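Local structure of ofchtiv-g5 (Ostrinia furnacalis, 6JM8) at residues V6-G11 with I342-I347; M191-H196 with G246-G251. The protein probably hydrolyses chitin, as a group IV insect chitinase of glycosyl hydrolase family 18, and binds an N-acetylglucosamine oligosaccharide in its cleft. All coordinates share one frame; numbering follows the deposited sequence.

Contact 1 of 2, residues V6-G11 with I342-I347. With NAG (2-acetamido-2-deoxy-beta-D-glucopyranose), chain B; NAG (2-acetamido-2-deoxy-beta-D-glucopyranose), chain C.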
ATOM      1  N   VAL A   6     -11.515  -2.905  -6.035  1.00 14.19           N
ATOM      2  CA  VAL A   6     -10.158  -2.518  -6.400  1.00 14.30           C
ATOM      3  C   VAL A   6      -9.888  -1.187  -5.713  1.00 15.85           C
ATOM      4  O   VAL A   6     -10.509  -0.169  -6.049  1.00 17.91           O
ATOM      5  CB  VAL A   6      -9.979  -2.411  -7.921  1.00 18.00           C
ATOM      6  CG1 VAL A   6      -8.538  -2.086  -8.267  1.00 17.93           C
ATOM      7  CG2 VAL A   6     -10.414  -3.700  -8.599  1.00 19.25           C
ATOM      8  N   VAL A   7      -8.973  -1.190  -4.747  1.00 13.81           N
ATOM      9  CA  VAL A   7      -8.691  -0.028  -3.912  1.00 15.73           C
ATOM     10  C   VAL A   7      -7.405   0.612  -4.419  1.00 19.11           C
ATOM     11  O   VAL A   7      -6.311   0.074  -4.215  1.00 16.34           O
ATOM     12  CB  VAL A   7      -8.579  -0.415  -2.431  1.00 19.13           C
ATOM     13  CG1 VAL A   7      -8.321   0.815  -1.577  1.00 18.91           C
ATOM     14  CG2 VAL A   7      -9.837  -1.141  -1.970  1.00 17.63           C
ATOM     15  N   CYS A   8      -7.526   1.769  -5.071  1.00 16.31           N
ATOM     16  CA  CYS A   8      -6.395   2.431  -5.718  1.00 22.91           C
ATOM     17  C   CYS A   8      -5.879   3.557  -4.828  1.00 15.58           C
ATOM     18  O   CYS A   8      -6.537   4.593  -4.684  1.00 14.72           O
ATOM     19  CB  CYS A   8      -6.795   2.983  -7.085  1.00 21.06           C
ATOM     20  SG  CYS A   8      -7.293   1.768  -8.316  1.00 28.34           S
ATOM     21  N   TYR A   9      -4.694   3.368  -4.254  1.00 14.68           N
ATOM     22  CA  TYR A   9      -4.031   4.447  -3.536  1.00 15.37           C
ATOM     23  C   TYR A   9      -3.344   5.385  -4.520  1.00 18.31           C
ATOM     24  O   TYR A   9      -2.674   4.946  -5.458  1.00 18.25           O
ATOM     25  CB  TYR A   9      -3.005   3.894  -2.547  1.00 15.45           C
ATOM     26  CG  TYR A   9      -3.596   3.464  -1.227  1.00 17.99           C
ATOM     27  CD1 TYR A   9      -4.140   2.198  -1.076  1.00 21.18           C
ATOM     28  CD2 TYR A   9      -3.614   4.322  -0.132  1.00 19.61           C
ATOM     29  CE1 TYR A   9      -4.682   1.796   0.121  1.00 27.84           C
ATOM     30  CE2 TYR A   9      -4.159   3.927   1.073  1.00 17.56           C
ATOM     31  CZ  TYR A   9      -4.688   2.660   1.190  1.00 24.79           C
ATOM     32  OH  TYR A   9      -5.232   2.243   2.378  1.00 34.34           O
ATOM     33  N   TYR A  10      -3.518   6.685  -4.297  1.00 15.40           N
ATOM     34  CA  TYR A  10      -2.942   7.722  -5.148  1.00 19.59           C
ATOM     35  C   TYR A  10      -2.018   8.583  -4.295  1.00 16.58           C
ATOM     36  O   TYR A  10      -2.486   9.356  -3.453  1.00 16.45           O
ATOM     37  CB  TYR A  10      -4.043   8.560  -5.802  1.00 16.37           C
ATOM     38  CG  TYR A  10      -3.554   9.761  -6.583  1.00 23.52           C
ATOM     39  CD1 TYR A  10      -2.337   9.734  -7.256  1.00 21.16           C
ATOM     40  CD2 TYR A  10      -4.313  10.921  -6.650  1.00 21.16           C
ATOM     41  CE1 TYR A  10      -1.891  10.832  -7.964  1.00 18.63           C
ATOM     42  CE2 TYR A  10      -3.877  12.022  -7.358  1.00 23.89           C
ATOM     43  CZ  TYR A  10      -2.665  11.970  -8.013  1.00 24.10           C
ATOM     44  OH  TYR A  10      -2.222  13.062  -8.719  1.00 19.87           O
ATOM     45  N   GLY A  11      -0.711   8.439  -4.506  1.00 17.86           N
ATOM     46  CA  GLY A  11       0.254   9.306  -3.861  1.00 16.91           C
ATOM     47  C   GLY A  11       0.235  10.684  -4.489  1.00 17.83           C
ATOM     48  O   GLY A  11       0.874  10.911  -5.520  1.00 17.13           O
ATOM     49  N   ILE A 342      -8.525  -6.273  -4.097  1.00 16.91           N
ATOM     50  CA  ILE A 342      -7.114  -5.928  -4.203  1.00 17.51           C
ATOM     51  C   ILE A 342      -6.937  -4.454  -3.865  1.00 16.44           C
ATOM     52  O   ILE A 342      -7.722  -3.605  -4.300  1.00 18.88           O
ATOM     53  CB  ILE A 342      -6.563  -6.232  -5.613  1.00 18.22           C
ATOM     54  CG1 ILE A 342      -6.694  -7.723  -5.935  1.00 16.20           C
ATOM     55  CG2 ILE A 342      -5.115  -5.774  -5.740  1.00 11.10           C
ATOM     56  CD1 ILE A 342      -5.723  -8.603  -5.177  1.00 13.11           C
ATOM     57  N   MET A 343      -5.911  -4.162  -3.073  1.00 14.01           N
ATOM     58  CA  MET A 343      -5.460  -2.805  -2.806  1.00 12.97           C
ATOM     59  C   MET A 343      -4.070  -2.643  -3.405  1.00 17.80           C
ATOM     60  O   MET A 343      -3.220  -3.525  -3.264  1.00 17.23           O
ATOM     61  CB  MET A 343      -5.441  -2.520  -1.300  1.00 16.52           C
ATOM     62  CG  MET A 343      -4.348  -1.584  -0.826  1.00 30.87           C
ATOM     63  SD  MET A 343      -4.222  -1.568   0.975  1.00 50.38           S
ATOM     64  CE  MET A 343      -2.761  -2.571   1.227  1.00 26.57           C
ATOM     65  N   LEU A 344      -3.847  -1.535  -4.098  1.00 12.69           N
ATOM     66  CA  LEU A 344      -2.595  -1.325  -4.807  1.00 14.53           C
ATOM     67  C   LEU A 344      -1.915  -0.057  -4.322  1.00 11.69           C
ATOM     68  O   LEU A 344      -2.555   0.986  -4.152  1.00 15.45           O
ATOM     69  CB  LEU A 344      -2.819  -1.244  -6.319  1.00 13.46           C
ATOM     70  CG  LEU A 344      -3.749  -0.139  -6.809  1.00 14.66           C
ATOM     71  CD1 LEU A 344      -2.953   0.975  -7.468  1.00 22.29           C
ATOM     72  CD2 LEU A 344      -4.775  -0.724  -7.757  1.00 21.98           C
ATOM     73  N   TRP A 345      -0.609  -0.157  -4.101  1.00 13.02           N
ATOM     74  CA  TRP A 345       0.235   1.001  -3.847  1.00 12.50           C
ATOM     75  C   TRP A 345       1.304   1.056  -4.929  1.00 13.04           C
ATOM     76  O   TRP A 345       2.172   0.178  -4.990  1.00 18.87           O
ATOM     77  CB  TRP A 345       0.872   0.939  -2.462  1.00 15.30           C
ATOM     78  CG  TRP A 345       1.637   2.166  -2.201  1.00 18.41           C
ATOM     79  CD1 TRP A 345       2.900   2.443  -2.621  1.00 18.20           C
ATOM     80  CD2 TRP A 345       1.176   3.330  -1.511  1.00 14.76           C
ATOM     81  NE1 TRP A 345       3.262   3.697  -2.217  1.00 15.18           N
ATOM     82  CE2 TRP A 345       2.224   4.265  -1.531  1.00 15.91           C
ATOM     83  CE3 TRP A 345      -0.016   3.663  -0.863  1.00 11.53           C
ATOM     84  CZ2 TRP A 345       2.119   5.516  -0.933  1.00 19.31           C
ATOM     85  CZ3 TRP A 345      -0.121   4.905  -0.270  1.00 13.15           C
ATOM     86  CH2 TRP A 345       0.942   5.817  -0.308  1.00 16.83           C
ATOM     87  N   SER A 346       1.246   2.071  -5.789  1.00 13.62           N
ATOM     88  CA  SER A 346       0.155   3.040  -5.852  1.00 14.94           C
ATOM     89  C   SER A 346      -0.083   3.328  -7.331  1.00 18.17           C
ATOM     90  O   SER A 346       0.745   2.961  -8.163  1.00 16.81           O
ATOM     91  CB  SER A 346       0.491   4.319  -5.081  1.00 16.58           C
ATOM     92  OG  SER A 346       1.697   4.895  -5.548  1.00 21.60           O
ATOM     93  N   ILE A 347      -1.195   3.990  -7.659  1.00 12.96           N
ATOM     94  CA  ILE A 347      -1.626   4.051  -9.056  1.00 17.57           C
ATOM     95  C   ILE A 347      -0.631   4.817  -9.921  1.00 16.99           C
ATOM     96  O   ILE A 347      -0.478   4.517 -11.112  1.00 16.05           O
ATOM     97  CB  ILE A 347      -3.045   4.649  -9.154  1.00 18.46           C
ATOM     98  CG1 ILE A 347      -3.600   4.467 -10.569  1.00 21.26           C
ATOM     99  CG2 ILE A 347      -3.050   6.124  -8.755  1.00 15.77           C
ATOM    100  CD1 ILE A 347      -5.079   4.767 -10.694  1.00 28.62           C
TER
HETATM  101  C1  NAG B   3       3.265   1.855   3.348  1.00 30.65           C
HETATM  102  C2  NAG B   3       2.406   3.161   3.295  1.00 26.81           C
HETATM  103  C3  NAG B   3       3.135   4.298   2.562  1.00 26.78           C
HETATM  104  C4  NAG B   3       4.287   3.784   1.718  1.00 22.57           C
HETATM  105  C5  NAG B   3       3.895   2.494   1.020  1.00 24.88           C
HETATM  106  C6  NAG B   3       5.004   2.029   0.110  1.00 27.46           C
HETATM  107  C7  NAG B   3      -0.027   2.800   3.408  1.00 39.12           C
HETATM  108  C8  NAG B   3      -1.279   2.578   2.620  1.00 20.84           C
HETATM  109  N2  NAG B   3       1.099   2.924   2.697  1.00 28.63           N
HETATM  110  O3  NAG B   3       3.601   5.286   3.472  1.00 20.22           O
HETATM  111  O4  NAG B   3       4.554   4.715   0.679  1.00 30.96           O
HETATM  112  O5  NAG B   3       3.670   1.448   1.976  1.00 30.08           O
HETATM  113  O6  NAG B   3       5.994   1.347   0.865  1.00 29.42           O
HETATM  114  O7  NAG B   3      -0.033   2.843   4.634  1.00 41.24           O
HETATM  115  C1  NAG C   4       5.448   5.745   1.073  1.00 28.46           C
HETATM  116  C2  NAG C   4       6.183   6.182  -0.193  1.00 38.38           C
HETATM  117  C3  NAG C   4       7.061   7.421   0.082  1.00 29.80           C
HETATM  118  C4  NAG C   4       6.234   8.490   0.782  1.00 34.65           C
HETATM  119  C5  NAG C   4       5.619   7.888   2.032  1.00 41.91           C
HETATM  120  C6  NAG C   4       4.795   8.864   2.828  1.00 28.39           C
HETATM  121  C7  NAG C   4       6.834   4.544  -1.903  1.00 43.59           C
HETATM  122  C8  NAG C   4       5.803   5.177  -2.782  1.00 19.69           C
HETATM  123  N2  NAG C   4       6.984   5.074  -0.685  1.00 39.60           N
HETATM  124  O3  NAG C   4       7.621   7.916  -1.131  1.00 46.73           O
HETATM  125  O4  NAG C   4       6.972   9.643   1.143  1.00 44.92           O
HETATM  126  O5  NAG C   4       4.741   6.843   1.628  1.00 24.91           O
HETATM  127  O6  NAG C   4       4.390   8.241   4.028  1.00 19.22           O
HETATM  128  O7  NAG C   4       7.524   3.607  -2.287  1.00 57.17           O
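Val7 and Tyr9 form the backbone ladder with Ile342, Leu344 and Ile347, joining the first strand of the TIM barrel to its last in parallel. Val7 N reaches Ile342 O at 2.8 Å, and Leu344 N returns the bond to Val7 O at 2.9 Å. Tyr9 N to Leu344 O is longer, 3.2 Å. The cis peptide between Trp345 and Ser346 then breaks the strand geometry, yet Ile347 N still finds Tyr9 O at 2.8 Å.

The apolar contacts divide between the two faces. Val6 CG1 and Cys8 SG pack against Leu344 CD2; Val6 and Leu344 also touch helix 362-372, while Cys8 SG is tied to Cys33 by a disulfide. On the sugar-binding side Met343 lays its thioether by the Tyr9 ring in a Met-aromatic contact, SD to CE1 3.5 Å. Beside it Trp345 comes in obliquely: its CE3 lies 3.4 Å from Tyr9 CB, and the ring planes are 46° apart.

Both rings meet the glycan. With CG turned opposite the main-chain nitrogen (chi1 -176°), the Trp345 indole extends under the chain B NAG, whose C5 is 3.4 Å above the ring plane, while Ser346 CB backs the other face. The acetamido methyl C8 of that NAG rests over one face of the Tyr9 ring, 3.5 Å above its plane. With a leucine at Trp345, the sugar would probably lose its flat platform and Tyr9 the indole rim that steadies it.

This contact's share of sugar binding is therefore CH-pi and apolar: the pyranose rests on tryptophan and the acetyl methyl on tyrosine, consistent with a site that accommodates N-acetylglucosamine.

Contact 2 of 2, residues M191-H196 with G246-G251. With NAG (2-acetamido-2-deoxy-beta-D-glucopyranose), chain B; NAG (2-acetamido-2-deoxy-beta-D-glucopyranose), chain D; NAG (2-acetamido-2-deoxy-beta-D-glucopyranose), chain E.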
ATOM      1  N   MET A 191      -1.200  -4.740   3.932  1.00 17.39           N
ATOM      2  CA  MET A 191      -0.080  -4.248   3.129  1.00 16.75           C
ATOM      3  C   MET A 191       0.898  -5.395   2.888  1.00 19.65           C
ATOM      4  O   MET A 191       1.970  -5.490   3.493  1.00 21.64           O
ATOM      5  CB  MET A 191       0.582  -3.060   3.813  1.00 18.55           C
ATOM      6  CG  MET A 191      -0.298  -1.819   3.824  1.00 23.40           C
ATOM      7  SD  MET A 191       0.416  -0.399   4.671  1.00 29.15           S
ATOM      8  CE  MET A 191       0.632  -1.061   6.318  1.00 20.56           C
ATOM      9  N   THR A 192       0.513  -6.277   1.966  1.00 17.55           N
ATOM     10  CA  THR A 192       1.299  -7.466   1.636  1.00 15.39           C
ATOM     11  C   THR A 192       2.375  -7.129   0.602  1.00 15.26           C
ATOM     12  O   THR A 192       2.412  -7.642  -0.517  1.00 18.69           O
ATOM     13  CB  THR A 192       0.386  -8.586   1.148  1.00 13.17           C
ATOM     14  OG1 THR A 192      -0.688  -8.033   0.378  1.00 15.55           O
ATOM     15  CG2 THR A 192      -0.191  -9.346   2.331  1.00 13.30           C
ATOM     16  N   TYR A 193       3.258  -6.227   1.015  1.00 16.10           N
ATOM     17  CA  TYR A 193       4.447  -5.863   0.258  1.00 15.24           C
ATOM     18  C   TYR A 193       5.455  -5.309   1.256  1.00 18.56           C
ATOM     19  O   TYR A 193       5.217  -5.314   2.467  1.00 15.19           O
ATOM     20  CB  TYR A 193       4.119  -4.871  -0.863  1.00 18.02           C
ATOM     21  CG  TYR A 193       3.130  -3.792  -0.481  1.00 20.46           C
ATOM     22  CD1 TYR A 193       3.495  -2.761   0.376  1.00 16.99           C
ATOM     23  CD2 TYR A 193       1.836  -3.796  -0.985  1.00 19.55           C
ATOM     24  CE1 TYR A 193       2.599  -1.771   0.724  1.00 23.04           C
ATOM     25  CE2 TYR A 193       0.932  -2.807  -0.642  1.00 22.53           C
ATOM     26  CZ  TYR A 193       1.319  -1.797   0.212  1.00 24.22           C
ATOM     27  OH  TYR A 193       0.430  -0.809   0.562  1.00 29.77           O
ATOM     28  N   ASP A 194       6.589  -4.832   0.742  1.00 16.35           N
ATOM     29  CA  ASP A 194       7.725  -4.452   1.583  1.00 17.15           C
ATOM     30  C   ASP A 194       8.164  -5.609   2.474  1.00 19.65           C
ATOM     31  O   ASP A 194       8.605  -5.402   3.607  1.00 16.48           O
ATOM     32  CB  ASP A 194       7.416  -3.214   2.434  1.00 14.24           C
ATOM     33  CG  ASP A 194       7.038  -2.012   1.598  1.00 22.17           C
ATOM     34  OD1 ASP A 194       7.580  -1.860   0.484  1.00 21.76           O
ATOM     35  OD2 ASP A 194       6.190  -1.218   2.055  1.00 26.36           O
ATOM     36  N   MET A 195       8.026  -6.841   1.970  1.00 17.24           N
ATOM     37  CA  MET A 195       8.446  -8.010   2.736  1.00 19.78           C
ATOM     38  C   MET A 195       9.949  -7.994   2.969  1.00 19.99           C
ATOM     39  O   MET A 195      10.420  -8.329   4.062  1.00 19.67           O
ATOM     40  CB  MET A 195       8.035  -9.289   2.008  1.00 14.99           C
ATOM     41  CG  MET A 195       6.539  -9.426   1.797  1.00 21.91           C
ATOM     42  SD  MET A 195       5.692  -9.909   3.309  1.00 28.71           S
ATOM     43  CE  MET A 195       3.986  -9.797   2.783  1.00 17.91           C
ATOM     44  N   HIS A 196      10.712  -7.619   1.949  1.00 16.78           N
ATOM     45  CA  HIS A 196      12.141  -7.393   2.072  1.00 16.45           C
ATOM     46  C   HIS A 196      12.484  -6.107   1.340  1.00 18.81           C
ATOM     47  O   HIS A 196      11.672  -5.554   0.593  1.00 18.71           O
ATOM     48  CB  HIS A 196      12.946  -8.573   1.526  1.00 18.45           C
ATOM     49  CG  HIS A 196      12.628  -9.869   2.198  1.00 24.58           C
ATOM     50  ND1 HIS A 196      13.139 -10.211   3.431  1.00 23.43           N
ATOM     51  CD2 HIS A 196      11.829 -10.895   1.824  1.00 21.24           C
ATOM     52  CE1 HIS A 196      12.680 -11.398   3.781  1.00 21.50           C
ATOM     53  NE2 HIS A 196      11.881 -11.834   2.824  1.00 22.46           N
ATOM     54  N   GLY A 246      -3.056  -6.351  -0.418  1.00 14.45           N
ATOM     55  CA  GLY A 246      -2.232  -5.339  -1.045  1.00 15.64           C
ATOM     56  C   GLY A 246      -1.287  -5.920  -2.082  1.00 14.57           C
ATOM     57  O   GLY A 246      -0.796  -7.040  -1.960  1.00 15.28           O
ATOM     58  N   VAL A 247      -1.051  -5.138  -3.135  1.00 15.45           N
ATOM     59  CA  VAL A 247      -0.027  -5.463  -4.131  1.00 13.41           C
ATOM     60  C   VAL A 247       0.757  -4.209  -4.464  1.00 16.91           C
ATOM     61  O   VAL A 247       0.235  -3.087  -4.420  1.00 16.55           O
ATOM     62  CB  VAL A 247      -0.634  -6.054  -5.426  1.00 19.86           C
ATOM     63  CG1 VAL A 247      -1.443  -7.307  -5.126  1.00 14.79           C
ATOM     64  CG2 VAL A 247      -1.491  -5.028  -6.147  1.00 15.08           C
ATOM     65  N   PRO A 248       2.041  -4.372  -4.797  1.00 11.53           N
ATOM     66  CA  PRO A 248       2.868  -3.202  -5.112  1.00 12.84           C
ATOM     67  C   PRO A 248       2.952  -2.901  -6.602  1.00 17.55           C
ATOM     68  O   PRO A 248       3.081  -3.813  -7.425  1.00 17.97           O
ATOM     69  CB  PRO A 248       4.236  -3.594  -4.546  1.00 12.26           C
ATOM     70  CG  PRO A 248       4.281  -5.090  -4.704  1.00 18.04           C
ATOM     71  CD  PRO A 248       2.849  -5.602  -4.702  1.00 13.34           C
ATOM     72  N   PHE A 249       2.869  -1.618  -6.957  1.00 13.02           N
ATOM     73  CA  PHE A 249       3.161  -1.146  -8.306  1.00 10.70           C
ATOM     74  C   PHE A 249       4.579  -0.596  -8.409  1.00 19.34           C
ATOM     75  O   PHE A 249       4.861   0.259  -9.256  1.00 17.49           O
ATOM     76  CB  PHE A 249       2.149  -0.083  -8.737  1.00 19.38           C
ATOM     77  CG  PHE A 249       0.828  -0.641  -9.204  1.00 13.80           C
ATOM     78  CD1 PHE A 249       0.420  -1.917  -8.849  1.00 14.81           C
ATOM     79  CD2 PHE A 249      -0.009   0.125  -9.999  1.00 11.36           C
ATOM     80  CE1 PHE A 249      -0.800  -2.415  -9.279  1.00 16.00           C
ATOM     81  CE2 PHE A 249      -1.223  -0.365 -10.431  1.00 11.01           C
ATOM     82  CZ  PHE A 249      -1.621  -1.637 -10.071  1.00 19.02           C
ATOM     83  N   TYR A 250       5.472  -1.068  -7.544  1.00 14.98           N
ATOM     84  CA  TYR A 250       6.852  -0.616  -7.480  1.00 13.48           C
ATOM     85  C   TYR A 250       7.730  -1.807  -7.134  1.00 12.05           C
ATOM     86  O   TYR A 250       7.248  -2.865  -6.718  1.00 17.16           O
ATOM     87  CB  TYR A 250       7.036   0.492  -6.434  1.00 11.34           C
ATOM     88  CG  TYR A 250       6.687   0.028  -5.037  1.00 13.53           C
ATOM     89  CD1 TYR A 250       5.371   0.025  -4.596  1.00 16.00           C
ATOM     90  CD2 TYR A 250       7.671  -0.426  -4.166  1.00 18.04           C
ATOM     91  CE1 TYR A 250       5.045  -0.406  -3.328  1.00 17.87           C
ATOM     92  CE2 TYR A 250       7.353  -0.863  -2.895  1.00 13.71           C
ATOM     93  CZ  TYR A 250       6.038  -0.852  -2.483  1.00 14.95           C
ATOM     94  OH  TYR A 250       5.712  -1.280  -1.218  1.00 22.21           O
ATOM     95  N   GLY A 251       9.042  -1.622  -7.298  1.00 15.07           N
ATOM     96  CA  GLY A 251      10.020  -2.596  -6.877  1.00 15.57           C
ATOM     97  C   GLY A 251      11.010  -1.969  -5.908  1.00 18.67           C
ATOM     98  O   GLY A 251      11.022  -0.753  -5.693  1.00 15.25           O
TER
HETATM   99  C1  NAG B   3       3.265   1.855   3.348  1.00 30.65           C
HETATM  100  C2  NAG B   3       2.406   3.161   3.295  1.00 26.81           C
HETATM  101  C3  NAG B   3       3.135   4.298   2.562  1.00 26.78           C
HETATM  102  C4  NAG B   3       4.287   3.784   1.718  1.00 22.57           C
HETATM  103  C5  NAG B   3       3.895   2.494   1.020  1.00 24.88           C
HETATM  104  C6  NAG B   3       5.004   2.029   0.110  1.00 27.46           C
HETATM  105  C7  NAG B   3      -0.027   2.800   3.408  1.00 39.12           C
HETATM  106  C8  NAG B   3      -1.279   2.578   2.620  1.00 20.84           C
HETATM  107  N2  NAG B   3       1.099   2.924   2.697  1.00 28.63           N
HETATM  108  O3  NAG B   3       3.601   5.286   3.472  1.00 20.22           O
HETATM  109  O4  NAG B   3       4.554   4.715   0.679  1.00 30.96           O
HETATM  110  O5  NAG B   3       3.670   1.448   1.976  1.00 30.08           O
HETATM  111  O6  NAG B   3       5.994   1.347   0.865  1.00 29.42           O
HETATM  112  O7  NAG B   3      -0.033   2.843   4.634  1.00 41.24           O
HETATM  113  C1  NAG D   2       7.697  -0.218   5.486  1.00 33.74           C
HETATM  114  C2  NAG D   2       7.982   0.902   4.503  1.00 17.76           C
HETATM  115  C3  NAG D   2       6.780   1.848   4.388  1.00 26.01           C
HETATM  116  C4  NAG D   2       5.475   1.092   4.157  1.00 24.58           C
HETATM  117  C5  NAG D   2       5.355  -0.047   5.169  1.00 37.10           C
HETATM  118  C6  NAG D   2       4.155  -0.945   4.966  1.00 35.36           C
HETATM  119  C7  NAG D   2      10.140   2.024   4.061  1.00 30.31           C
HETATM  120  C8  NAG D   2      11.294   2.771   4.663  1.00 26.85           C
HETATM  121  N2  NAG D   2       9.180   1.625   4.905  1.00 33.61           N
HETATM  122  O3  NAG D   2       6.989   2.726   3.288  1.00 25.82           O
HETATM  123  O4  NAG D   2       4.385   2.008   4.288  1.00 27.72           O
HETATM  124  O5  NAG D   2       6.515  -0.888   5.115  1.00 29.95           O
HETATM  125  O6  NAG D   2       4.035  -1.825   6.072  1.00 30.04           O
HETATM  126  O7  NAG D   2      10.084   1.785   2.862  1.00 36.71           O
HETATM  127  C1  NAG E   1      10.412  -4.190   7.484  1.00 33.62           C
HETATM  128  C2  NAG E   1       8.917  -4.298   7.181  1.00 30.01           C
HETATM  129  C3  NAG E   1       8.518  -3.235   6.159  1.00 25.32           C
HETATM  130  C4  NAG E   1       9.005  -1.845   6.557  1.00 29.88           C
HETATM  131  C5  NAG E   1      10.487  -1.835   6.982  1.00 33.17           C
HETATM  132  C6  NAG E   1      10.979  -0.526   7.597  1.00 29.31           C
HETATM  133  C7  NAG E   1       7.655  -6.405   7.307  1.00 41.73           C
HETATM  134  C8  NAG E   1       7.416  -7.754   6.683  1.00 39.75           C
HETATM  135  N2  NAG E   1       8.557  -5.624   6.696  1.00 28.99           N
HETATM  136  O1  NAG E   1      10.722  -5.067   8.510  1.00 40.93           O
HETATM  137  O3  NAG E   1       7.104  -3.249   6.037  1.00 34.50           O
HETATM  138  O4  NAG E   1       8.856  -1.041   5.399  1.00 36.71           O
HETATM  139  O5  NAG E   1      10.720  -2.858   7.948  1.00 25.15           O
HETATM  140  O6  NAG E   1      12.371  -0.321   7.410  1.00 34.38           O
HETATM  141  O7  NAG E   1       7.040  -6.035   8.301  1.00 34.03           O
HETATM  142  O   HOH W   1       1.306  -8.713  -2.778  1.00 21.56           O
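The family 18 Met-X-Tyr-Asp motif, here Met-Thr-Tyr-Asp at the end of barrel strand 187-191, brings Tyr193 and Asp194 against Tyr250 of strand 243-256 at the wall of the sugar cleft. Tyr250 OH donates to Asp194 OD1 at 2.6 Å, arriving from above the carboxylate plane, 43° out of it. The other oxygen faces the bound sugar: O6 of the chain B NAG donates to Asp194 OD2 at 2.8 Å. One carboxylate thus links the protein hydroxyl to the sugar's hydroxymethyl, and Arg252 forms a salt bridge with the OD1 side.

The two tyrosines make an edge-to-face pair, the edge of Tyr250 toward the face of Tyr193, with centroids 6.0 Å apart and planes at 74°. Tyr250 leads with its hydroxyl, OH 3.1 Å from Tyr193 CD1. Farther back, Tyr193 CB rests on the Pro248 ring, 3.9 Å from CG.

Beside Gly246, within strand 243-256, sits Thr192, centre of an inverse gamma turn. Thr192 OG1 lies 2.5 Å from Gly246 O, an unusually short hydrogen bond, and also has Val190 O as a partner. Gly246 O also accepts from a water at 2.8 Å, which donates its second proton to Thr192 O; this water bridge ties turn to strand, with the short Thr192 OG1 contact beside it.

Strand 243-256 runs here between strands 187-191 and 341-345. Val247 points away from the 191-196 turn, into the shell formed by helices 324-336 and 362-372, while Tyr193 reaches across to Met343 and Trp345 of strand 341-345.

In the fold
Contacts 1 and 2 lie side by side in the barrel, their centres about 11 Å apart, because strand 341-345 pairs with strand 5-11 on one edge and with strand 243-256 on the other. Two probable backbone hydrogen bonds stitch them together: Met343 O to Val247 N, 2.7 Å, and Trp345 O to Phe249 N, 2.8 Å. Trp345 O also packs on Tyr250 CD1, 3.2 Å away. Both contacts touch the chain B NAG, one from its aromatic floor, the other from its polar side. The remaining sugars divide, chain C meeting contact 1 while chains D and E lie by contact 2, so the glycan runs across both.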